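Local coordinates for protein phosphoglycolate phosphatase (Thermoplasma acidophilum, PDB 1L6R) that dephosphorylates 2-phosphoglycolate to glycolate with magnesium as cofactor, works as a homodimer, and also releases phosphate from inorganic pyrophosphate less efficiently, at residues G176-N179 / N180-P183; L147-R150 / G151-K154. The protein carries 1 engineered substitution. All blocks are in the same frame, centred on the assembly; numbering follows the deposited sequence.

Contact 1: residues G176-N179 / N180-P183; sequences GDSN and NDMP. With CA (calcium ion), chain C; CA (calcium ion), chain D.
Asp177 and Asp181 bring one carboxylate oxygen each to neighbouring positions on a calcium ion; their carboxylate planes are turned 45° apart. Asp177 OD1 and Asp181 OD2 lie 2.9 Å from one another, a spacing two acceptors tolerate here because both bind the ion, each at 2.4 Å from it. Asn180 adds its amide oxygen, OD1, from a third direction; two waters and Asp11, the nucleophile, complete the ligands, and Ser178 OG lies beside the ion at 3.1 Å, farther off than any of them. The side chain of Asn180 bends back to the metal because its CG sits between the backbone N and the carbonyl carbon (chi1 60°), while its ND2 donates to a metal-bound water and to the carbonyl of Tyr140.

Asp177 also reaches the other way. Its OD2 binds a second calcium ion at 2.4 Å, so the carboxylate bridges the two metals; three waters and the carbonyl oxygen of Gly14 are among the other ligands there.

The backbone before it also helps to fix Asp181. Its OD2 accepts from Asp177 N at 2.8 Å, a donor standing 49° out of the carboxylate plane, and from Ser178 N at 2.9 Å, for which OD2 offers its anti lone pair. With the metal, that makes three partners on one oxygen. The turn itself is closed by Asp181 N to Ser178 O and by Met182 N to Asn179 O, leading into helix 182-185.

This is the acidic metal-binding loop of the HAD-like hydrolases, following strand 172-175. Three carboxylates crowd one divalent ion, and the two backbone N-H groups, together with Lys154 on Asp181 OD1, probably offset part of their negative charge and keep OD2 aimed at the metal.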
loop_
_atom_site.group_PDB
_atom_site.type_symbol
_atom_site.label_atom_id
_atom_site.label_comp_id
_atom_site.label_asym_id
_atom_site.label_seq_id
_atom_site.Cartn_x
_atom_site.Cartn_y
_atom_site.Cartn_z
ATOM N N GLY A 176 -10.029 -11.326 -2.927
ATOM C CA GLY A 176 -9.784 -10.595 -4.163
ATOM C C GLY A 176 -9.381 -11.566 -5.249
ATOM O O GLY A 176 -9.370 -12.781 -5.011
ATOM N N ASP A 177 -9.003 -11.057 -6.421
ATOM C CA ASP A 177 -8.666 -11.949 -7.523
ATOM C C ASP A 177 -7.559 -11.515 -8.469
ATOM O O ASP A 177 -7.074 -12.334 -9.244
ATOM C CB ASP A 177 -9.932 -12.203 -8.368
ATOM C CG ASP A 177 -10.373 -10.969 -9.153
ATOM O OD1 ASP A 177 -10.081 -9.854 -8.716
ATOM O OD2 ASP A 177 -11.022 -11.100 -10.208
ATOM N N SER A 178 -7.141 -10.256 -8.416
ATOM C CA SER A 178 -6.162 -9.781 -9.385
ATOM C C SER A 178 -5.299 -8.641 -8.873
ATOM O O SER A 178 -5.346 -8.292 -7.696
ATOM C CB SER A 178 -6.899 -9.342 -10.657
ATOM O OG SER A 178 -7.819 -8.311 -10.353
ATOM N N ASN A 179 -4.517 -8.051 -9.772
ATOM C CA ASN A 179 -3.609 -6.984 -9.384
ATOM C C ASN A 179 -4.264 -5.796 -8.704
ATOM O O ASN A 179 -3.677 -5.220 -7.791
ATOM C CB ASN A 179 -2.800 -6.512 -10.594
ATOM C CG ASN A 179 -1.888 -5.352 -10.257
ATOM O OD1 ASN A 179 -2.228 -4.192 -10.505
ATOM N ND2 ASN A 179 -0.738 -5.650 -9.666
ATOM N N ASN A 180 -5.471 -5.422 -9.121
ATOM C CA ASN A 180 -6.117 -4.283 -8.489
ATOM C C ASN A 180 -6.534 -4.575 -7.038
ATOM O O ASN A 180 -7.091 -3.714 -6.357
ATOM C CB ASN A 180 -7.304 -3.749 -9.334
ATOM C CG ASN A 180 -8.393 -4.779 -9.561
ATOM O OD1 ASN A 180 -8.560 -5.688 -8.760
ATOM N ND2 ASN A 180 -9.154 -4.625 -10.647
ATOM N N ASP A 181 -6.237 -5.785 -6.559
ATOM C CA ASP A 181 -6.517 -6.156 -5.173
ATOM C C ASP A 181 -5.238 -6.296 -4.367
ATOM O O ASP A 181 -5.286 -6.456 -3.149
ATOM C CB ASP A 181 -7.251 -7.478 -5.092
ATOM C CG ASP A 181 -8.467 -7.475 -5.924
ATOM O OD1 ASP A 181 -9.320 -6.592 -5.701
ATOM O OD2 ASP A 181 -8.557 -8.344 -6.808
ATOM N N MET A 182 -4.091 -6.260 -5.034
ATOM C CA MET A 182 -2.841 -6.414 -4.304
ATOM C C MET A 182 -2.696 -5.405 -3.161
ATOM O O MET A 182 -2.104 -5.729 -2.139
ATOM C CB MET A 182 -1.637 -6.343 -5.253
ATOM C CG MET A 182 -0.310 -6.702 -4.570
ATOM S SD MET A 182 -0.271 -8.316 -3.718
ATOM C CE MET A 182 0.084 -9.426 -5.108
ATOM N N PRO A 183 -3.243 -4.179 -3.304
ATOM C CA PRO A 183 -3.086 -3.250 -2.178
ATOM C C PRO A 183 -3.619 -3.811 -0.863
ATOM O O PRO A 183 -3.026 -3.574 0.195
ATOM C CB PRO A 183 -3.845 -2.012 -2.640
ATOM C CG PRO A 183 -3.549 -1.997 -4.110
ATOM C CD PRO A 183 -3.747 -3.469 -4.495
HETATM CA CA CA C . -10.102 -7.449 -8.407
HETATM CA CA CA D . -12.716 -12.469 -11.189
HETATM O O HOH W 1 -10.994 -7.131 -10.716
HETATM O O HOH W 2 -11.634 -5.273 -8.285
HETATM O O HOH W 3 -12.785 -10.536 -12.826
HETATM O O HOH W 4 -15.173 -11.816 -11.375
HETATM O O HOH W 5 -12.410 -14.591 -10.012
#

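Contact 2: residues L147-R150 / G151-K154; sequences LMNR and GEDK
Glu152 folds its carboxylate back onto Asn149 across a type II beta turn, Asn149 to Glu152, that ends strand 144-149. One oxygen does the gripping: OE1 takes the side-chain amide of Asn149 through ND2 at 2.9 Å and the backbone N of the same residue at 3.1 Å. The ND2 donor comes in on the syn side, 29° out of the carboxylate plane, whereas the backbone N meets OE1 nearly along its C-O bond; amide and carboxylate lie almost flat to each other, their planes 19° apart. The usual turn bond, Glu152 N to Asn149 O, runs beside them at 3.0 Å.

Glu152 reaches this far by holding CG opposite its backbone N (chi1 -174°) and staying extended beyond. Met148 crosses it at about a right angle, its chain bent so that Met148 CE presses on CG and CD of Glu152, 3.3 Å from CD. A lysine in place of Glu152 would probably leave both Asn149 donors without their shared acceptor and set a positive charge against them.

Farther out, Asn149 ND2 also donates to the carbonyl of Ser85, while Phe84 and Ala113 pack on Glu152. Gly151 fills the third turn position with a positive phi, where a CB would collide with Arg150 O. Arg150 points off to the dimer partner, bonding Gln186 of the second subunit. Past Glu152, the centre of an inverse gamma turn, Asp153 is the N-cap of helix 154-164, its OD1 accepting from Phe156 N.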
loop_
_atom_site.group_PDB
_atom_site.type_symbol
_atom_site.label_atom_id
_atom_site.label_comp_id
_atom_site.label_asym_id
_atom_site.label_seq_id
_atom_site.Cartn_x
_atom_site.Cartn_y
_atom_site.Cartn_z
ATOM N N LEU A 147 -9.902 6.438 -12.931
ATOM C CA LEU A 147 -8.870 7.453 -12.751
ATOM C C LEU A 147 -9.026 7.813 -11.277
ATOM O O LEU A 147 -10.002 8.455 -10.871
ATOM C CB LEU A 147 -9.139 8.663 -13.640
ATOM C CG LEU A 147 -8.178 9.841 -13.451
ATOM C CD1 LEU A 147 -6.755 9.458 -13.855
ATOM C CD2 LEU A 147 -8.677 11.024 -14.279
ATOM N N MET A 148 -8.047 7.377 -10.494
ATOM C CA MET A 148 -8.057 7.534 -9.053
ATOM C C MET A 148 -6.960 8.433 -8.534
ATOM O O MET A 148 -5.917 8.592 -9.170
ATOM C CB MET A 148 -7.846 6.167 -8.393
ATOM C CG MET A 148 -8.709 5.039 -8.917
ATOM S SD MET A 148 -10.458 5.343 -8.670
ATOM C CE MET A 148 -10.471 5.720 -6.919
ATOM N N ASN A 149 -7.198 8.997 -7.355
ATOM C CA ASN A 149 -6.190 9.797 -6.682
ATOM C C ASN A 149 -5.209 8.758 -6.107
ATOM O O ASN A 149 -5.624 7.666 -5.690
ATOM C CB ASN A 149 -6.844 10.596 -5.552
ATOM C CG ASN A 149 -7.722 11.728 -6.071
ATOM O OD1 ASN A 149 -7.215 12.750 -6.537
ATOM N ND2 ASN A 149 -9.038 11.545 -6.007
ATOM N N ARG A 150 -3.915 9.061 -6.098
ATOM C CA ARG A 150 -2.938 8.115 -5.558
ATOM C C ARG A 150 -3.291 7.785 -4.104
ATOM O O ARG A 150 -3.506 8.686 -3.294
ATOM C CB ARG A 150 -1.528 8.721 -5.621
ATOM C CG ARG A 150 -0.440 7.912 -4.912
ATOM C CD ARG A 150 -0.040 6.648 -5.653
ATOM N NE ARG A 150 0.580 6.936 -6.943
ATOM C CZ ARG A 150 1.335 6.074 -7.620
ATOM N NH1 ARG A 150 1.579 4.867 -7.131
ATOM N NH2 ARG A 150 1.838 6.422 -8.796
ATOM N N GLY A 151 -3.365 6.496 -3.786
ATOM C CA GLY A 151 -3.688 6.078 -2.433
ATOM C C GLY A 151 -5.162 5.805 -2.175
ATOM O O GLY A 151 -5.537 5.362 -1.087
ATOM N N GLU A 152 -6.002 6.067 -3.169
ATOM C CA GLU A 152 -7.444 5.857 -3.055
ATOM C C GLU A 152 -7.666 4.438 -3.575
ATOM O O GLU A 152 -7.998 4.218 -4.743
ATOM C CB GLU A 152 -8.150 6.907 -3.915
ATOM C CG GLU A 152 -9.654 6.932 -3.810
ATOM C CD GLU A 152 -10.266 8.059 -4.630
ATOM O OE1 GLU A 152 -9.522 8.732 -5.378
ATOM O OE2 GLU A 152 -11.496 8.269 -4.530
ATOM N N ASP A 153 -7.475 3.475 -2.682
ATOM C CA ASP A 153 -7.547 2.074 -3.064
ATOM C C ASP A 153 -8.110 1.154 -2.002
ATOM O O ASP A 153 -8.566 1.600 -0.949
ATOM C CB ASP A 153 -6.147 1.585 -3.464
ATOM C CG ASP A 153 -5.114 1.748 -2.354
ATOM O OD1 ASP A 153 -5.484 1.787 -1.164
ATOM O OD2 ASP A 153 -3.904 1.817 -2.675
ATOM N N LYS A 154 -8.044 -0.145 -2.273
ATOM C CA LYS A 154 -8.588 -1.117 -1.343
ATOM C C LYS A 154 -7.852 -1.161 -0.009
ATOM O O LYS A 154 -8.448 -1.525 1.001
ATOM C CB LYS A 154 -8.635 -2.511 -1.994
ATOM C CG LYS A 154 -9.598 -2.602 -3.192
ATOM C CD LYS A 154 -9.943 -4.064 -3.522
ATOM C CE LYS A 154 -10.903 -4.188 -4.713
ATOM N NZ LYS A 154 -10.237 -3.939 -6.035
#

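In the fold
Contact 1 and contact 2 both mark the passage from a strand to a helix, but in different sheets: residues 176-183 follow strand 172-175 of the large mixed sheet, residues 147-154 leave strand 144-149 of the small antiparallel one. Contact 2 is buried and held by a glutamate carboxylate taking an amide and a backbone N-H, with methionine packed on it; contact 1 is only partly buried, and metal ions and water dominate it. Their centres lie about 13 Å apart, and Lys154 joins them: its NZ makes a salt bridge to Asp181 OD1 at 2.8 Å and probably a hydrogen bond to Asn180 O. This lysine, by similarity a substrate ligand, ties the turn's helix to the metal loop.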